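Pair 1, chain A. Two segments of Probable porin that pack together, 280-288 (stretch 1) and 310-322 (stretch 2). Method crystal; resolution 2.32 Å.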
# COMPACT_ATOMS: atom_id res chain seq x y z
N PHE A 280 6.90 -19.12 5.77
CA PHE A 280 6.93 -19.64 4.41
C PHE A 280 5.60 -19.30 3.74
O PHE A 280 4.53 -19.55 4.29
CB PHE A 280 7.13 -21.15 4.40
CG PHE A 280 8.34 -21.62 5.17
CD1 PHE A 280 8.27 -21.84 6.53
CD2 PHE A 280 9.53 -21.88 4.52
CE1 PHE A 280 9.37 -22.29 7.24
CE2 PHE A 280 10.64 -22.33 5.22
CZ PHE A 280 10.55 -22.53 6.58
N GLY A 281 5.67 -18.74 2.55
CA GLY A 281 4.48 -18.24 1.91
C GLY A 281 4.37 -18.70 0.48
O GLY A 281 5.36 -18.87 -0.23
N LEU A 282 3.12 -18.90 0.07
CA LEU A 282 2.78 -19.35 -1.25
C LEU A 282 1.73 -18.37 -1.70
O LEU A 282 0.77 -18.10 -0.95
CB LEU A 282 2.18 -20.75 -1.16
CG LEU A 282 1.64 -21.38 -2.44
CD1 LEU A 282 2.77 -21.53 -3.43
CD2 LEU A 282 1.02 -22.74 -2.14
N GLY A 283 1.91 -17.80 -2.88
CA GLY A 283 0.95 -16.85 -3.40
C GLY A 283 0.54 -17.28 -4.79
O GLY A 283 1.34 -17.92 -5.51
N TYR A 284 -0.69 -16.97 -5.17
CA TYR A 284 -1.16 -17.29 -6.51
C TYR A 284 -2.06 -16.19 -7.01
O TYR A 284 -2.83 -15.59 -6.25
CB TYR A 284 -1.91 -18.62 -6.54
CG TYR A 284 -2.53 -18.93 -7.89
CD1 TYR A 284 -1.75 -19.41 -8.94
CD2 TYR A 284 -3.87 -18.71 -8.13
CE1 TYR A 284 -2.31 -19.68 -10.18
CE2 TYR A 284 -4.44 -18.98 -9.37
CZ TYR A 284 -3.66 -19.46 -10.38
OH TYR A 284 -4.23 -19.73 -11.61
N GLN A 285 -2.00 -15.94 -8.31
CA GLN A 285 -2.66 -14.76 -8.86
C GLN A 285 -3.03 -15.00 -10.31
O GLN A 285 -2.28 -15.65 -11.06
CB GLN A 285 -1.73 -13.55 -8.73
CG GLN A 285 -2.25 -12.25 -9.29
CD GLN A 285 -1.44 -11.05 -8.77
OE1 GLN A 285 -1.48 -10.73 -7.57
NE2 GLN A 285 -0.69 -10.41 -9.67
N ARG A 286 -4.18 -14.47 -10.71
CA ARG A 286 -4.70 -14.72 -12.04
C ARG A 286 -5.48 -13.53 -12.52
O ARG A 286 -6.32 -13.01 -11.80
CB ARG A 286 -5.61 -15.95 -12.03
CG ARG A 286 -6.41 -16.12 -13.29
CD ARG A 286 -5.99 -17.33 -14.05
NE ARG A 286 -7.09 -18.26 -14.25
CZ ARG A 286 -7.26 -18.98 -15.36
NH1 ARG A 286 -6.41 -18.88 -16.37
NH2 ARG A 286 -8.29 -19.80 -15.44
N MET A 287 -5.21 -13.09 -13.75
CA MET A 287 -5.97 -12.02 -14.37
C MET A 287 -6.88 -12.61 -15.45
O MET A 287 -6.41 -13.33 -16.34
CB MET A 287 -5.00 -11.00 -15.00
CG MET A 287 -4.02 -10.36 -14.02
SD MET A 287 -4.87 -9.29 -12.85
CE MET A 287 -4.38 -10.04 -11.30
N SER A 288 -8.17 -12.32 -15.39
CA SER A 288 -9.07 -12.80 -16.45
C SER A 288 -9.88 -11.67 -17.04
O SER A 288 -10.06 -10.63 -16.39
CB SER A 288 -10.01 -13.90 -15.94
OG SER A 288 -9.27 -15.05 -15.60
N ASN A 310 7.60 -5.64 -10.43
CA ASN A 310 6.48 -6.03 -11.29
C ASN A 310 5.26 -6.40 -10.48
O ASN A 310 5.37 -6.80 -9.31
CB ASN A 310 6.87 -7.21 -12.20
CG ASN A 310 5.82 -7.50 -13.27
OD1 ASN A 310 5.38 -6.60 -13.99
ND2 ASN A 310 5.42 -8.77 -13.37
N ASP A 311 4.09 -6.28 -11.10
CA ASP A 311 2.83 -6.54 -10.40
C ASP A 311 2.10 -7.75 -10.99
O ASP A 311 1.01 -8.10 -10.56
CB ASP A 311 1.93 -5.30 -10.44
CG ASP A 311 1.64 -4.83 -11.86
OD1 ASP A 311 2.08 -5.50 -12.82
OD2 ASP A 311 0.97 -3.79 -12.02
N PHE A 312 2.72 -8.38 -11.99
CA PHE A 312 2.18 -9.58 -12.61
C PHE A 312 0.70 -9.44 -12.87
O PHE A 312 -0.10 -10.27 -12.44
CB PHE A 312 2.48 -10.78 -11.71
CG PHE A 312 3.96 -11.02 -11.55
CD1 PHE A 312 4.70 -10.31 -10.61
CD2 PHE A 312 4.62 -11.91 -12.40
CE1 PHE A 312 6.06 -10.50 -10.48
CE2 PHE A 312 6.00 -12.10 -12.28
CZ PHE A 312 6.72 -11.39 -11.33
N ALA A 313 0.34 -8.36 -13.57
CA ALA A 313 -1.06 -7.99 -13.75
C ALA A 313 -1.39 -7.63 -15.19
O ALA A 313 -2.27 -6.80 -15.44
CB ALA A 313 -1.45 -6.85 -12.80
N GLU A 314 -0.70 -8.25 -16.14
CA GLU A 314 -1.09 -8.19 -17.54
C GLU A 314 -2.38 -8.96 -17.74
O GLU A 314 -2.68 -9.88 -16.98
CB GLU A 314 -0.01 -8.81 -18.43
CG GLU A 314 1.29 -8.03 -18.44
CD GLU A 314 1.11 -6.62 -18.97
OE1 GLU A 314 0.53 -6.47 -20.07
OE2 GLU A 314 1.52 -5.66 -18.28
N ALA A 315 -3.14 -8.57 -18.76
CA ALA A 315 -4.33 -9.32 -19.15
C ALA A 315 -3.97 -10.80 -19.29
O ALA A 315 -2.93 -11.14 -19.86
CB ALA A 315 -4.88 -8.77 -20.47
N GLY A 316 -4.81 -11.68 -18.74
CA GLY A 316 -4.63 -13.11 -18.97
C GLY A 316 -3.58 -13.80 -18.12
O GLY A 316 -3.51 -15.04 -18.08
N GLU A 317 -2.77 -13.02 -17.40
CA GLU A 317 -1.61 -13.59 -16.70
C GLU A 317 -1.91 -14.31 -15.37
O GLU A 317 -2.56 -13.77 -14.46
CB GLU A 317 -0.55 -12.52 -16.49
CG GLU A 317 0.73 -13.04 -15.83
CD GLU A 317 1.80 -11.96 -15.72
OE1 GLU A 317 1.46 -10.75 -15.83
OE2 GLU A 317 2.98 -12.33 -15.52
N SER A 318 -1.39 -15.53 -15.28
CA SER A 318 -1.35 -16.32 -14.05
C SER A 318 0.05 -16.25 -13.46
O SER A 318 1.03 -16.25 -14.21
CB SER A 318 -1.63 -17.79 -14.37
OG SER A 318 -2.98 -17.98 -14.71
N SER A 319 0.16 -16.23 -12.13
CA SER A 319 1.48 -16.21 -11.50
C SER A 319 1.51 -16.93 -10.15
O SER A 319 0.49 -16.99 -9.45
CB SER A 319 1.96 -14.76 -11.31
OG SER A 319 1.05 -14.05 -10.48
N TRP A 320 2.68 -17.45 -9.80
CA TRP A 320 2.91 -18.16 -8.54
C TRP A 320 4.02 -17.48 -7.79
O TRP A 320 4.96 -16.97 -8.41
CB TRP A 320 3.36 -19.60 -8.79
CG TRP A 320 2.28 -20.51 -9.23
CD1 TRP A 320 1.98 -20.87 -10.52
CD2 TRP A 320 1.34 -21.19 -8.39
NE1 TRP A 320 0.91 -21.73 -10.52
CE2 TRP A 320 0.50 -21.95 -9.23
CE3 TRP A 320 1.13 -21.23 -7.01
CZ2 TRP A 320 -0.54 -22.73 -8.74
CZ3 TRP A 320 0.10 -22.01 -6.51
CH2 TRP A 320 -0.72 -22.75 -7.38
N GLN A 321 3.95 -17.51 -6.47
CA GLN A 321 4.98 -16.90 -5.64
C GLN A 321 5.37 -17.84 -4.52
O GLN A 321 4.50 -18.48 -3.90
CB GLN A 321 4.50 -15.56 -5.05
CG GLN A 321 5.54 -14.82 -4.18
CD GLN A 321 4.95 -13.69 -3.33
OE1 GLN A 321 5.57 -13.22 -2.38
NE2 GLN A 321 3.73 -13.26 -3.68
N LEU A 322 6.68 -17.93 -4.26
CA LEU A 322 7.21 -18.55 -3.05
C LEU A 322 7.94 -17.48 -2.29
O LEU A 322 8.66 -16.67 -2.87
CB LEU A 322 8.21 -19.66 -3.38
CG LEU A 322 7.75 -21.09 -3.60
CD1 LEU A 322 6.25 -21.20 -3.62
CD2 LEU A 322 8.36 -21.63 -4.90

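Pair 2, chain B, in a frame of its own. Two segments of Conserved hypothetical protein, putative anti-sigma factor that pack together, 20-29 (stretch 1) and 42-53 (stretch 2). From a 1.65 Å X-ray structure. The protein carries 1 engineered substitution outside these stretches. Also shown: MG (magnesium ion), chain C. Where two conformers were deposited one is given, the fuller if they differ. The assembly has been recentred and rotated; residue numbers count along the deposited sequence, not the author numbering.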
# COMPACT_ATOMS: atom_id res chain seq x y z
N LEU B 20 -4.10 23.27 -8.10
CA LEU B 20 -4.13 21.90 -7.48
C LEU B 20 -5.25 21.07 -8.06
O LEU B 20 -6.38 21.53 -8.23
CB LEU B 20 -4.29 21.98 -5.97
CG LEU B 20 -3.02 22.18 -5.15
CD1 LEU B 20 -3.41 22.53 -3.72
CD2 LEU B 20 -2.10 20.97 -5.21
N THR B 21 -4.91 19.84 -8.41
CA THR B 21 -5.94 18.89 -8.72
C THR B 21 -5.81 17.68 -7.85
O THR B 21 -4.76 17.41 -7.25
CB THR B 21 -5.98 18.47 -10.19
OG1 THR B 21 -7.25 17.82 -10.46
CG2 THR B 21 -4.85 17.52 -10.52
N GLU B 22 -6.90 16.94 -7.82
CA GLU B 22 -6.96 15.80 -6.98
C GLU B 22 -7.66 14.69 -7.70
O GLU B 22 -8.73 14.88 -8.32
CB GLU B 22 -7.75 16.20 -5.73
CG GLU B 22 -7.78 15.15 -4.68
CD GLU B 22 -8.36 15.67 -3.37
OE1 GLU B 22 -7.88 16.68 -2.82
OE2 GLU B 22 -9.27 15.01 -2.88
N ILE B 23 -7.05 13.51 -7.63
CA ILE B 23 -7.69 12.34 -8.15
C ILE B 23 -7.85 11.32 -7.07
O ILE B 23 -7.04 11.23 -6.14
CB ILE B 23 -6.91 11.75 -9.34
CG1 ILE B 23 -5.50 11.37 -8.95
CG2 ILE B 23 -6.86 12.76 -10.46
CD1 ILE B 23 -4.68 10.89 -10.13
N SER B 24 -8.91 10.55 -7.21
CA SER B 24 -9.19 9.50 -6.29
C SER B 24 -9.55 8.28 -7.10
O SER B 24 -9.96 8.38 -8.27
CB SER B 24 -10.31 9.92 -5.36
OG SER B 24 -11.54 9.86 -5.99
N VAL B 25 -9.39 7.13 -6.46
CA VAL B 25 -9.60 5.84 -7.06
C VAL B 25 -10.59 5.09 -6.21
O VAL B 25 -10.42 4.95 -5.00
CB VAL B 25 -8.28 5.05 -7.13
CG1 VAL B 25 -8.47 3.77 -7.92
CG2 VAL B 25 -7.19 5.91 -7.77
N ASN B 26 -11.66 4.63 -6.83
CA ASN B 26 -12.65 3.86 -6.12
C ASN B 26 -12.13 2.50 -5.73
O ASN B 26 -11.17 1.97 -6.32
CB ASN B 26 -13.87 3.65 -7.00
CG ASN B 26 -14.61 4.93 -7.30
OD1 ASN B 26 -14.66 5.83 -6.47
ND2 ASN B 26 -15.17 5.02 -8.49
N HIS B 27 -12.80 1.88 -4.77
CA HIS B 27 -12.49 0.49 -4.47
C HIS B 27 -12.79 -0.37 -5.71
O HIS B 27 -13.75 -0.09 -6.46
CB HIS B 27 -13.23 0.03 -3.22
CG HIS B 27 -12.74 0.69 -1.97
ND1 HIS B 27 -13.47 0.72 -0.80
CD2 HIS B 27 -11.61 1.40 -1.72
CE1 HIS B 27 -12.79 1.38 0.13
NE2 HIS B 27 -11.68 1.82 -0.41
N GLY B 28 -11.96 -1.37 -5.96
CA GLY B 28 -12.09 -2.23 -7.14
C GLY B 28 -11.48 -1.70 -8.42
O GLY B 28 -11.63 -2.31 -9.48
N GLU B 29 -10.77 -0.57 -8.33
CA GLU B 29 -10.21 0.10 -9.49
C GLU B 29 -8.76 0.51 -9.24
O GLU B 29 -8.26 0.42 -8.11
CB GLU B 29 -11.01 1.37 -9.82
CG GLU B 29 -12.46 1.07 -10.23
CD GLU B 29 -13.25 2.28 -10.67
OE1 GLU B 29 -12.68 3.19 -11.31
OE2 GLU B 29 -14.47 2.30 -10.41
N HIS B 42 1.10 5.10 -10.37
CA HIS B 42 -0.00 4.12 -10.38
C HIS B 42 -0.67 4.19 -9.02
O HIS B 42 0.02 4.07 -7.98
CB HIS B 42 0.54 2.73 -10.54
CG HIS B 42 1.05 2.41 -11.90
ND1 HIS B 42 2.27 2.86 -12.36
CD2 HIS B 42 0.55 1.62 -12.87
CE1 HIS B 42 2.48 2.40 -13.58
NE2 HIS B 42 1.45 1.63 -13.91
N LEU B 43 -2.00 4.39 -9.01
CA LEU B 43 -2.75 4.55 -7.77
C LEU B 43 -3.63 3.34 -7.56
O LEU B 43 -4.38 2.95 -8.45
CB LEU B 43 -3.62 5.79 -7.84
CG LEU B 43 -2.86 7.11 -7.90
CD1 LEU B 43 -2.53 7.49 -9.33
CD2 LEU B 43 -3.75 8.16 -7.25
N ASN B 44 -3.54 2.74 -6.37
CA ASN B 44 -4.32 1.56 -6.03
C ASN B 44 -5.70 1.99 -5.54
O ASN B 44 -5.93 3.16 -5.23
CB ASN B 44 -3.60 0.74 -4.99
CG ASN B 44 -4.04 -0.72 -4.97
OD1 ASN B 44 -4.88 -1.14 -5.79
ND2 ASN B 44 -3.48 -1.49 -4.03
N ALA B 45 -6.61 1.03 -5.48
CA ALA B 45 -7.96 1.19 -5.01
C ALA B 45 -8.02 1.95 -3.69
O ALA B 45 -7.29 1.62 -2.75
CB ALA B 45 -8.59 -0.20 -4.80
N GLY B 46 -8.86 2.98 -3.62
CA GLY B 46 -9.08 3.65 -2.34
C GLY B 46 -8.19 4.81 -2.05
O GLY B 46 -8.16 5.33 -0.90
N THR B 47 -7.40 5.20 -3.04
CA THR B 47 -6.35 6.20 -2.88
C THR B 47 -6.74 7.56 -3.40
O THR B 47 -7.45 7.67 -4.39
CB THR B 47 -5.11 5.73 -3.61
OG1 THR B 47 -4.76 4.45 -3.08
CG2 THR B 47 -3.97 6.69 -3.50
N VAL B 48 -6.21 8.58 -2.73
CA VAL B 48 -6.34 9.97 -3.15
C VAL B 48 -4.97 10.58 -3.28
O VAL B 48 -4.10 10.34 -2.41
CB VAL B 48 -7.06 10.82 -2.10
CG1 VAL B 48 -7.35 12.21 -2.68
CG2 VAL B 48 -8.32 10.14 -1.62
N MET B 49 -4.76 11.34 -4.36
CA MET B 49 -3.55 12.08 -4.56
C MET B 49 -3.87 13.51 -5.06
O MET B 49 -4.73 13.71 -5.93
CB MET B 49 -2.58 11.35 -5.52
CG MET B 49 -1.30 12.12 -5.77
SD MET B 49 -0.09 11.24 -6.77
CE MET B 49 -0.86 11.26 -8.37
N ARG B 50 -3.13 14.47 -4.51
CA ARG B 50 -3.27 15.89 -4.80
C ARG B 50 -1.94 16.36 -5.35
O ARG B 50 -0.88 16.08 -4.76
CB ARG B 50 -3.58 16.58 -3.45
CG ARG B 50 -4.30 17.89 -3.37
CD ARG B 50 -4.57 18.15 -1.87
NE ARG B 50 -5.56 17.18 -1.36
CZ ARG B 50 -5.39 16.24 -0.44
NH1 ARG B 50 -4.24 16.05 0.20
NH2 ARG B 50 -6.42 15.45 -0.16
N TYR B 51 -1.97 17.03 -6.50
CA TYR B 51 -0.75 17.49 -7.17
C TYR B 51 -1.09 18.75 -7.94
O TYR B 51 -2.28 18.98 -8.26
CB TYR B 51 -0.18 16.41 -8.09
CG TYR B 51 -1.11 15.95 -9.21
CD1 TYR B 51 -2.02 14.93 -9.00
CD2 TYR B 51 -1.03 16.50 -10.49
CE1 TYR B 51 -2.86 14.49 -9.99
CE2 TYR B 51 -1.87 16.05 -11.51
CZ TYR B 51 -2.77 15.03 -11.25
OH TYR B 51 -3.64 14.55 -12.22
N PRO B 52 -0.07 19.57 -8.22
CA PRO B 52 -0.25 20.81 -8.96
C PRO B 52 -0.20 20.54 -10.48
O PRO B 52 0.50 19.65 -10.93
CB PRO B 52 0.93 21.64 -8.49
CG PRO B 52 2.03 20.65 -8.31
CD PRO B 52 1.36 19.33 -7.94
N THR B 53 -0.92 21.32 -11.27
CA THR B 53 -0.85 21.13 -12.74
C THR B 53 0.53 21.56 -13.31
O THR B 53 0.89 21.21 -14.42
CB THR B 53 -2.05 21.79 -13.43
OG1 THR B 53 -2.19 23.12 -12.95
CG2 THR B 53 -3.35 20.99 -13.12
MG MG C . -9.38 5.47 0.77
O HOH W 1 -10.59 6.86 -3.08
O HOH W 2 -9.69 3.45 0.82
O HOH W 3 -9.09 7.45 0.66
O HOH W 4 -7.93 5.23 2.17
O HOH W 5 -11.09 5.61 -0.53
O HOH W 6 -10.79 5.66 2.41

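The sharpest difference lies at one cross-strand position, where pair 1 sets one aromatic ring edge-to-face against another and pair 2 pairs charges. In pair 1, Y284(A) directs its ring edge toward the face of W320(A): the centroids of the tyrosine ring and the tryptophan six-membered ring are 4.6 Å apart, with planes at 51°, and Y284(A) CB sits 4.2 Å from the latter centroid, over its face. The superposition places E22(B) on Y284(A) and R50(B) on W320(A). Here a salt bridge joins E22(B) OE1 to R50(B) NE at 2.8 Å, supplemented by a weak hydrogen bond from R50(B) NH2 to the same OE1 at 3.3 Å. Both are non-hydrogen-bonded antiparallel pairs, with CA-CA separations of 4.6 Å in pair 1 and 4.3 Å in pair 2, so side chains on the same face lie close enough to meet.

The backbone beneath is nearly identical. Fourteen central residues superpose with an RMSD of 0.7 Å, and the strand directions differ by 171° in pair 1 and 164° in pair 2. Corresponding ladders alternate: Q285(A) exchanges N-to-O bonds with S319(A) (Q285(A) N to S319(A) O 2.9 Å, S319(A) N to Q285(A) O 2.7 Å), as I23(B) does with M49(B), where I23(B) N to M49(B) O and M49(B) N to I23(B) O are both 2.9 Å.

Each second strand is preceded by a type II turn, E314(A) to E317(A) and N44(B) to T47(B), with glycine at the third position. G316(A) has phi 80° and G46(B) 91°, values that favour glycine. At G46(B) an ideal CB would also come 3.0 Å from H27(B) NE2, a clash. G46(B) O additionally binds the magnesium ion at 2.1 Å.

Beside the turn, M287(A) and V25(B) superpose within 0.3 Å at CA and both point toward the opposing stretch. Their backbone nitrogens donate alike, M287(A) N to E317(A) O at 2.8 Å and V25(B) N to T47(B) O at 2.9 Å. The longer methionine brings SD to 4.2 Å from A313(A) CB, whereas the branched valine sets CG2 3.6 Å from CB of L43(B), the residue matched to A313(A).

At the matched Q285(A) and I23(B), the chemistry diverges again. Q285(A) NE2 reaches the loop backbone, donating to D311(A) O at 3.0 Å and F312(A) O at 2.8 Å. I23(B) instead makes apolar contacts, its CG1 4.0 Å from L43(B) CD2 and its CD1 4.0 Å from Y51(B) CE1.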